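Local coordinates for metallo-beta-lactamase domain-containing protein (Enterococcus faecalis, PDB 2AZ4) that binds two zinc ions in a metallo-beta-lactamase fold and may be an RNA-binding exonuclease, although its function has not been established, at residues 100-105 with 128-133; 211-216 with 398-403. All blocks are in the same frame, centred on the assembly; numbering follows the deposited sequence.

Contact 1. Residues 100-105 with 128-133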
ATOM      1  N   MET A 100      10.640   6.174  -0.726  1.00 15.64           N
ATOM      2  CA  MET A 100      12.034   6.538  -0.953  1.00 15.62           C
ATOM      3  C   MET A 100      12.931   5.459  -1.545  1.00 15.59           C
ATOM      4  O   MET A 100      14.159   5.591  -1.463  1.00 15.39           O
ATOM      5  CB  MET A 100      12.680   7.175   0.309  1.00 15.77           C
ATOM      6  CG  MET A 100      13.000   6.227   1.467  1.00 16.87           C
ATOM      7  SD  MET A 100      14.092   6.956   2.733  1.00 13.96           S
ATOM      8  CE  MET A 100      14.132   5.585   3.897  1.00 17.49           C
ATOM      9  N   ILE A 101      12.367   4.410  -2.161  1.00 15.58           N
ATOM     10  CA  ILE A 101      13.240   3.317  -2.630  1.00 15.81           C
ATOM     11  C   ILE A 101      14.333   3.812  -3.612  1.00 16.90           C
ATOM     12  O   ILE A 101      15.418   3.231  -3.673  1.00 16.39           O
ATOM     13  CB  ILE A 101      12.489   2.096  -3.225  1.00 15.99           C
ATOM     14  CG1 ILE A 101      11.590   2.520  -4.409  1.00 14.62           C
ATOM     15  CG2 ILE A 101      11.713   1.337  -2.110  1.00 15.78           C
ATOM     16  CD1 ILE A 101      11.215   1.351  -5.275  1.00 16.29           C
ATOM     17  N   ASN A 102      14.072   4.905  -4.339  1.00 16.73           N
ATOM     18  CA  ASN A 102      15.082   5.392  -5.291  1.00 16.98           C
ATOM     19  C   ASN A 102      16.320   5.956  -4.605  1.00 17.75           C
ATOM     20  O   ASN A 102      17.365   6.128  -5.246  1.00 17.16           O
ATOM     21  CB  ASN A 102      14.527   6.430  -6.255  1.00 16.56           C
ATOM     22  CG  ASN A 102      13.654   5.825  -7.339  1.00 17.12           C
ATOM     23  OD1 ASN A 102      12.793   6.515  -7.920  1.00 17.87           O
ATOM     24  ND2 ASN A 102      13.889   4.577  -7.658  1.00 12.19           N
ATOM     25  N   TYR A 103      16.206   6.229  -3.307  1.00 17.58           N
ATOM     26  CA  TYR A 103      17.376   6.665  -2.527  1.00 18.97           C
ATOM     27  C   TYR A 103      18.202   5.503  -1.970  1.00 18.19           C
ATOM     28  O   TYR A 103      19.293   5.704  -1.416  1.00 19.42           O
ATOM     29  CB  TYR A 103      16.946   7.589  -1.382  1.00 19.05           C
ATOM     30  CG  TYR A 103      16.612   9.005  -1.802  1.00 20.57           C
ATOM     31  CD1 TYR A 103      16.795   9.451  -3.125  1.00 22.15           C
ATOM     32  CD2 TYR A 103      16.109   9.909  -0.865  1.00 21.75           C
ATOM     33  CE1 TYR A 103      16.483  10.782  -3.489  1.00 22.58           C
ATOM     34  CE2 TYR A 103      15.810  11.217  -1.209  1.00 21.99           C
ATOM     35  CZ  TYR A 103      15.991  11.652  -2.510  1.00 21.28           C
ATOM     36  OH  TYR A 103      15.673  12.970  -2.809  1.00 21.46           O
ATOM     37  N   LEU A 104      17.672   4.296  -2.086  1.00 17.49           N
ATOM     38  CA  LEU A 104      18.399   3.103  -1.656  1.00 17.57           C
ATOM     39  C   LEU A 104      19.594   2.845  -2.575  1.00 17.89           C
ATOM     40  O   LEU A 104      19.443   2.749  -3.785  1.00 18.02           O
ATOM     41  CB  LEU A 104      17.485   1.872  -1.611  1.00 16.68           C
ATOM     42  CG  LEU A 104      18.147   0.565  -1.116  1.00 18.05           C
ATOM     43  CD1 LEU A 104      18.748   0.636   0.330  1.00 17.24           C
ATOM     44  CD2 LEU A 104      17.248  -0.669  -1.281  1.00 17.30           C
ATOM     45  N   ASP A 105      20.779   2.752  -1.985  1.00 18.35           N
ATOM     46  CA  ASP A 105      21.996   2.337  -2.687  1.00 19.37           C
ATOM     47  C   ASP A 105      21.732   1.229  -3.742  1.00 19.50           C
ATOM     48  O   ASP A 105      21.340   0.115  -3.398  1.00 19.06           O
ATOM     49  CB  ASP A 105      23.009   1.857  -1.644  1.00 19.55           C
ATOM     50  CG  ASP A 105      24.389   1.617  -2.211  1.00 20.96           C
ATOM     51  OD1 ASP A 105      24.527   1.612  -3.442  1.00 21.81           O
ATOM     52  OD2 ASP A 105      25.329   1.379  -1.412  1.00 23.97           O
ATOM     53  N   ASP A 128       5.862  10.717 -10.440  1.00 27.72           N
ATOM     54  CA  ASP A 128       5.340  11.583  -9.391  1.00 28.00           C
ATOM     55  C   ASP A 128       4.800  10.807  -8.189  1.00 26.42           C
ATOM     56  O   ASP A 128       4.142  11.385  -7.312  1.00 26.29           O
ATOM     57  CB  ASP A 128       4.248  12.505  -9.952  1.00 29.12           C
ATOM     58  CG  ASP A 128       3.138  11.739 -10.624  1.00 31.80           C
ATOM     59  OD1 ASP A 128       3.240  10.489 -10.688  1.00 33.90           O
ATOM     60  OD2 ASP A 128       2.169  12.387 -11.087  1.00 33.77           O
ATOM     61  N   PHE A 129       5.067   9.502  -8.162  1.00 24.92           N
ATOM     62  CA  PHE A 129       4.681   8.646  -7.046  1.00 23.28           C
ATOM     63  C   PHE A 129       5.863   8.503  -6.091  1.00 22.45           C
ATOM     64  O   PHE A 129       5.783   8.924  -4.934  1.00 21.84           O
ATOM     65  CB  PHE A 129       4.195   7.278  -7.544  1.00 23.22           C
ATOM     66  CG  PHE A 129       3.647   6.384  -6.443  1.00 23.62           C
ATOM     67  CD1 PHE A 129       2.379   6.611  -5.895  1.00 22.97           C
ATOM     68  CD2 PHE A 129       4.394   5.308  -5.973  1.00 23.40           C
ATOM     69  CE1 PHE A 129       1.872   5.785  -4.884  1.00 24.28           C
ATOM     70  CE2 PHE A 129       3.890   4.467  -4.960  1.00 24.11           C
ATOM     71  CZ  PHE A 129       2.630   4.705  -4.417  1.00 23.11           C
ATOM     72  N   LEU A 130       6.963   7.937  -6.591  1.00 21.24           N
ATOM     73  CA  LEU A 130       8.203   7.815  -5.825  1.00 20.49           C
ATOM     74  C   LEU A 130       9.133   9.028  -5.997  1.00 20.56           C
ATOM     75  O   LEU A 130       9.180   9.634  -7.070  1.00 21.27           O
ATOM     76  CB  LEU A 130       8.965   6.566  -6.274  1.00 20.14           C
ATOM     77  CG  LEU A 130       8.275   5.204  -6.297  1.00 19.07           C
ATOM     78  CD1 LEU A 130       9.203   4.156  -7.035  1.00 17.56           C
ATOM     79  CD2 LEU A 130       7.871   4.711  -4.886  1.00 18.31           C
ATOM     80  N   ILE A 131       9.896   9.353  -4.954  1.00 19.31           N
ATOM     81  CA  ILE A 131      10.946  10.360  -5.057  1.00 18.86           C
ATOM     82  C   ILE A 131      11.907   9.936  -6.183  1.00 18.91           C
ATOM     83  O   ILE A 131      12.407   8.819  -6.156  1.00 17.71           O
ATOM     84  CB  ILE A 131      11.726  10.476  -3.738  1.00 18.71           C
ATOM     85  CG1 ILE A 131      10.861  11.082  -2.631  1.00 18.38           C
ATOM     86  CG2 ILE A 131      12.982  11.309  -3.925  1.00 19.05           C
ATOM     87  CD1 ILE A 131      11.423  10.810  -1.211  1.00 18.03           C
ATOM     88  N   PRO A 132      12.142  10.813  -7.178  1.00 19.29           N
ATOM     89  CA  PRO A 132      13.056  10.441  -8.259  1.00 20.17           C
ATOM     90  C   PRO A 132      14.488  10.380  -7.779  1.00 20.72           C
ATOM     91  O   PRO A 132      14.859  11.131  -6.874  1.00 21.08           O
ATOM     92  CB  PRO A 132      12.936  11.610  -9.257  1.00 19.63           C
ATOM     93  CG  PRO A 132      11.761  12.419  -8.815  1.00 20.62           C
ATOM     94  CD  PRO A 132      11.583  12.167  -7.364  1.00 19.58           C
ATOM     95  N   SER A 133      15.293   9.511  -8.373  1.00 20.99           N
ATOM     96  CA  SER A 133      16.716   9.601  -8.169  1.00 23.23           C
ATOM     97  C   SER A 133      17.222  10.818  -8.954  1.00 24.40           C
ATOM     98  O   SER A 133      16.893  10.951 -10.131  1.00 25.33           O
ATOM     99  CB  SER A 133      17.411   8.361  -8.711  1.00 22.51           C
ATOM    100  OG  SER A 133      18.815   8.544  -8.614  1.00 26.23           O
TER
HETATM  101  O   HOH W   1      12.152   6.887  -4.367  1.00 20.45           O
HETATM  102  O   HOH W   2      19.714   7.736  -6.105  1.00 24.35           O
HETATM  103  O   HOH W   3      15.127  13.610  -5.927  1.00 33.42           O
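A short 3-10 turn that includes Asn102 and Tyr103, held by Tyr103 N bonding to Met100 O and Leu104 N to Ile101 O, lies against the irregular run 130-133, with CA of Met100 5.7 Å from CA of Ile131 and CA of Asn102 5.4 Å from CA of Ser133. Ile131 makes the central apolar contacts. Its CG2, anti to the backbone N, meets the phenol end of Tyr103 obliquely, 3.3 Å from Tyr103 CZ, the two side chains crossing at about a right angle; its other branch carries CD1 to CB of Met100. Tyr103 OH is tied down beyond the pair by the carbonyl of Asp49, and Leu54 of helix 51-56 packs on both Tyr103 and Ile131. In the metallo-beta-lactamase fold the turn follows the HxHxDH metal motif, here His92 to His97, so the contact joins the loop leaving that motif to the loop after helix 114-123. The side chains of Leu130 and Ile101 cross obliquely, Leu130 CD1 lying 3.9 Å from Ile101 CD1 and touching Ile101 CG1 as well. Three waters supply polar links. One accepts from Asn102 N and donates to Ile131 O at 2.6 Å from that oxygen; another donates to Asn102 O and accepts from Ser133 OG; the third donates both to Pro132 O and, at 3.2 Å, to Tyr103 OH.

Contact 2. Residues 211-216 with 398-403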
ATOM      1  N   GLU A 211       8.614 -14.985  18.508  1.00 25.21           N
ATOM      2  CA  GLU A 211       9.159 -14.321  19.703  1.00 25.94           C
ATOM      3  C   GLU A 211       8.867 -12.847  19.720  1.00 26.27           C
ATOM      4  O   GLU A 211       8.774 -12.239  20.776  1.00 27.62           O
ATOM      5  CB  GLU A 211      10.661 -14.492  19.767  1.00 26.50           C
ATOM      6  CG  GLU A 211      11.078 -15.914  19.823  1.00 28.83           C
ATOM      7  CD  GLU A 211      12.560 -16.089  19.669  1.00 32.89           C
ATOM      8  OE1 GLU A 211      12.946 -17.139  19.091  1.00 33.71           O
ATOM      9  OE2 GLU A 211      13.318 -15.191  20.132  1.00 32.99           O
ATOM     10  N   LEU A 212       8.737 -12.248  18.545  1.00 25.36           N
ATOM     11  CA  LEU A 212       8.503 -10.828  18.480  1.00 24.88           C
ATOM     12  C   LEU A 212       7.656 -10.507  17.253  1.00 24.70           C
ATOM     13  O   LEU A 212       8.121 -10.643  16.111  1.00 24.74           O
ATOM     14  CB  LEU A 212       9.842 -10.088  18.439  1.00 25.25           C
ATOM     15  CG  LEU A 212       9.795  -8.576  18.617  1.00 25.69           C
ATOM     16  CD1 LEU A 212       9.747  -8.213  20.114  1.00 25.95           C
ATOM     17  CD2 LEU A 212      11.029  -7.987  17.961  1.00 25.29           C
ATOM     18  N   LEU A 213       6.412 -10.103  17.511  1.00 23.74           N
ATOM     19  CA  LEU A 213       5.457  -9.745  16.475  1.00 23.13           C
ATOM     20  C   LEU A 213       5.371  -8.230  16.334  1.00 21.77           C
ATOM     21  O   LEU A 213       4.799  -7.555  17.193  1.00 22.35           O
ATOM     22  CB  LEU A 213       4.073 -10.323  16.803  1.00 22.66           C
ATOM     23  CG  LEU A 213       2.922 -10.022  15.818  1.00 23.31           C
ATOM     24  CD1 LEU A 213       3.283 -10.573  14.472  1.00 22.02           C
ATOM     25  CD2 LEU A 213       1.620 -10.667  16.298  1.00 23.05           C
ATOM     26  N   MET A 214       5.940  -7.719  15.247  1.00 20.58           N
ATOM     27  CA  MET A 214       5.880  -6.308  14.888  1.00 19.69           C
ATOM     28  C   MET A 214       4.648  -6.090  14.006  1.00 20.63           C
ATOM     29  O   MET A 214       4.656  -6.435  12.832  1.00 21.22           O
ATOM     30  CB  MET A 214       7.187  -5.863  14.197  1.00 19.40           C
ATOM     31  CG  MET A 214       8.434  -5.942  15.125  1.00 18.42           C
ATOM     32  SD  MET A 214      10.064  -5.956  14.337  1.00 16.19           S
ATOM     33  CE  MET A 214       9.981  -7.519  13.481  1.00 20.22           C
ATOM     34  N   MET A 215       3.591  -5.531  14.594  1.00 21.63           N
ATOM     35  CA  MET A 215       2.258  -5.515  13.989  1.00 22.09           C
ATOM     36  C   MET A 215       1.619  -4.135  13.872  1.00 22.65           C
ATOM     37  O   MET A 215       1.606  -3.357  14.835  1.00 22.45           O
ATOM     38  CB  MET A 215       1.328  -6.465  14.769  1.00 22.47           C
ATOM     39  CG  MET A 215      -0.153  -6.454  14.343  1.00 22.98           C
ATOM     40  SD  MET A 215      -1.006  -7.839  15.136  1.00 22.52           S
ATOM     41  CE  MET A 215      -2.663  -7.625  14.493  1.00 21.26           C
ATOM     42  N   GLU A 216       1.050  -3.857  12.693  1.00 22.39           N
ATOM     43  CA  GLU A 216       0.298  -2.639  12.447  1.00 22.56           C
ATOM     44  C   GLU A 216      -0.921  -2.470  13.366  1.00 22.68           C
ATOM     45  O   GLU A 216      -1.486  -3.453  13.880  1.00 21.33           O
ATOM     46  CB  GLU A 216      -0.157  -2.569  10.976  1.00 23.12           C
ATOM     47  CG  GLU A 216      -1.175  -3.628  10.611  1.00 22.58           C
ATOM     48  CD  GLU A 216      -2.400  -3.042   9.940  1.00 24.15           C
ATOM     49  OE1 GLU A 216      -2.576  -3.283   8.731  1.00 22.10           O
ATOM     50  OE2 GLU A 216      -3.199  -2.352  10.618  1.00 27.57           O
ATOM     51  N   GLN A 398       4.892 -14.160  21.750  1.00 27.42           N
ATOM     52  CA  GLN A 398       5.533 -14.098  23.051  1.00 27.23           C
ATOM     53  C   GLN A 398       5.673 -12.641  23.465  1.00 27.60           C
ATOM     54  O   GLN A 398       5.414 -12.275  24.621  1.00 27.47           O
ATOM     55  CB  GLN A 398       6.881 -14.800  23.006  1.00 27.70           C
ATOM     56  CG  GLN A 398       6.793 -16.300  22.728  1.00 28.24           C
ATOM     57  CD  GLN A 398       8.150 -16.931  22.537  1.00 30.48           C
ATOM     58  OE1 GLN A 398       9.037 -16.766  23.363  1.00 30.44           O
ATOM     59  NE2 GLN A 398       8.327 -17.647  21.432  1.00 31.01           N
ATOM     60  N   VAL A 399       6.081 -11.810  22.506  1.00 27.07           N
ATOM     61  CA  VAL A 399       6.178 -10.373  22.694  1.00 26.30           C
ATOM     62  C   VAL A 399       5.531  -9.683  21.494  1.00 25.84           C
ATOM     63  O   VAL A 399       5.816 -10.024  20.342  1.00 25.79           O
ATOM     64  CB  VAL A 399       7.643  -9.884  22.810  1.00 26.40           C
ATOM     65  CG1 VAL A 399       7.663  -8.393  23.110  1.00 25.56           C
ATOM     66  CG2 VAL A 399       8.435 -10.664  23.900  1.00 27.51           C
ATOM     67  N   LEU A 400       4.666  -8.717  21.782  1.00 25.55           N
ATOM     68  CA  LEU A 400       3.967  -7.931  20.764  1.00 25.43           C
ATOM     69  C   LEU A 400       4.542  -6.522  20.723  1.00 25.32           C
ATOM     70  O   LEU A 400       4.703  -5.882  21.779  1.00 24.76           O
ATOM     71  CB  LEU A 400       2.470  -7.885  21.108  1.00 25.17           C
ATOM     72  CG  LEU A 400       1.290  -7.570  20.161  1.00 24.97           C
ATOM     73  CD1 LEU A 400       0.521  -6.359  20.628  1.00 21.65           C
ATOM     74  CD2 LEU A 400       1.592  -7.530  18.643  1.00 22.84           C
ATOM     75  N   VAL A 401       4.851  -6.033  19.512  1.00 24.01           N
ATOM     76  CA  VAL A 401       5.286  -4.656  19.334  1.00 23.64           C
ATOM     77  C   VAL A 401       4.323  -3.901  18.403  1.00 24.04           C
ATOM     78  O   VAL A 401       4.418  -4.071  17.186  1.00 24.30           O
ATOM     79  CB  VAL A 401       6.724  -4.587  18.704  1.00 23.52           C
ATOM     80  CG1 VAL A 401       7.237  -3.136  18.658  1.00 22.20           C
ATOM     81  CG2 VAL A 401       7.679  -5.465  19.434  1.00 24.14           C
ATOM     82  N   PRO A 402       3.384  -3.088  18.951  1.00 23.99           N
ATOM     83  CA  PRO A 402       2.593  -2.276  18.033  1.00 24.27           C
ATOM     84  C   PRO A 402       3.448  -1.263  17.267  1.00 24.57           C
ATOM     85  O   PRO A 402       4.359  -0.633  17.842  1.00 24.59           O
ATOM     86  CB  PRO A 402       1.608  -1.554  18.957  1.00 24.79           C
ATOM     87  CG  PRO A 402       1.558  -2.429  20.210  1.00 23.67           C
ATOM     88  CD  PRO A 402       2.950  -2.893  20.347  1.00 23.78           C
ATOM     89  N   ILE A 403       3.164  -1.157  15.967  1.00 23.62           N
ATOM     90  CA  ILE A 403       3.787  -0.181  15.074  1.00 23.37           C
ATOM     91  C   ILE A 403       2.715   0.282  14.100  1.00 22.38           C
ATOM     92  O   ILE A 403       1.617  -0.249  14.117  1.00 21.44           O
ATOM     93  CB  ILE A 403       4.963  -0.783  14.284  1.00 23.13           C
ATOM     94  CG1 ILE A 403       4.491  -2.011  13.465  1.00 24.20           C
ATOM     95  CG2 ILE A 403       6.137  -1.062  15.217  1.00 22.76           C
ATOM     96  CD1 ILE A 403       5.518  -2.555  12.490  1.00 23.39           C
TER
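Four nearly straight backbone hydrogen bonds zip strands 212-216 and 399-403 together in parallel: Leu213 N to Val399 O, Val401 N to Leu213 O, Met215 N to Val401 O and Ile403 N to Met215 O. The shortest, from Val401 N to Leu213 O, spans 2.8 Å with 173° at the hydrogen. Leu213 N approaches almost along the C=O axis of Val399, whereas the next three donors sit above the plane of their carbonyls. At the N-terminal end of the pair, Val399 N makes a weak, bent bond to Glu211 O. The CA-H groups of Leu212 and Met214 also point at Val399 O and Val401 O, giving each oxygen a second, softer contact.

On one face Leu212 CD1 wedges between Val401 CG2, at 3.5 Å, and Val399 CG1, at 3.7 Å. Farther along, Met214 runs beside Val401, and CB of Met214 lies 4.1 Å from CD1 of Ile403. Val9 and Phe11 of strand 7-13, in the other sheet, pack on this face, which thus belongs to the sandwich core of the metallo-beta-lactamase fold. On the other face Leu400 CD2 touches Leu213 CD2 at 3.9 Å and Met215 CB, while helix 385-395 packs on Leu213 and Met215. Strand 182-186 flanks 212-216 on its far edge.

The buried Glu216 brings its side chain to about 4 Å from those of Asp189 and His404, both zinc ligands. Its OE1 accepts from His382 ND1 and Leu190 N, its OE2 from Val218 N; these three bonds would be consistent with an ionised carboxylate, while the last firm rung, Ile403 N to Met215 O, fixes the chain just before His404.

Contact 1 closes before contact 2 opens along the chain; their centres lie about 28 Å apart, with nearest atoms about 15 Å apart, and they do not touch. The 100-105 with 128-133 contact joins the loop before strand 110-113 to the loop after helix 114-123; strand 110-113 lies beside 85-89 in the first mixed sheet. The 211-216 with 398-403 contact is an inner strand pair of the second mixed sheet, bringing together residues on either side of an inserted region that includes a six-stranded parallel sheet. By sequence, contact 1 starts just after His97 and contact 2 ends just before His404, so zinc ligands follow strands of both mixed sheets.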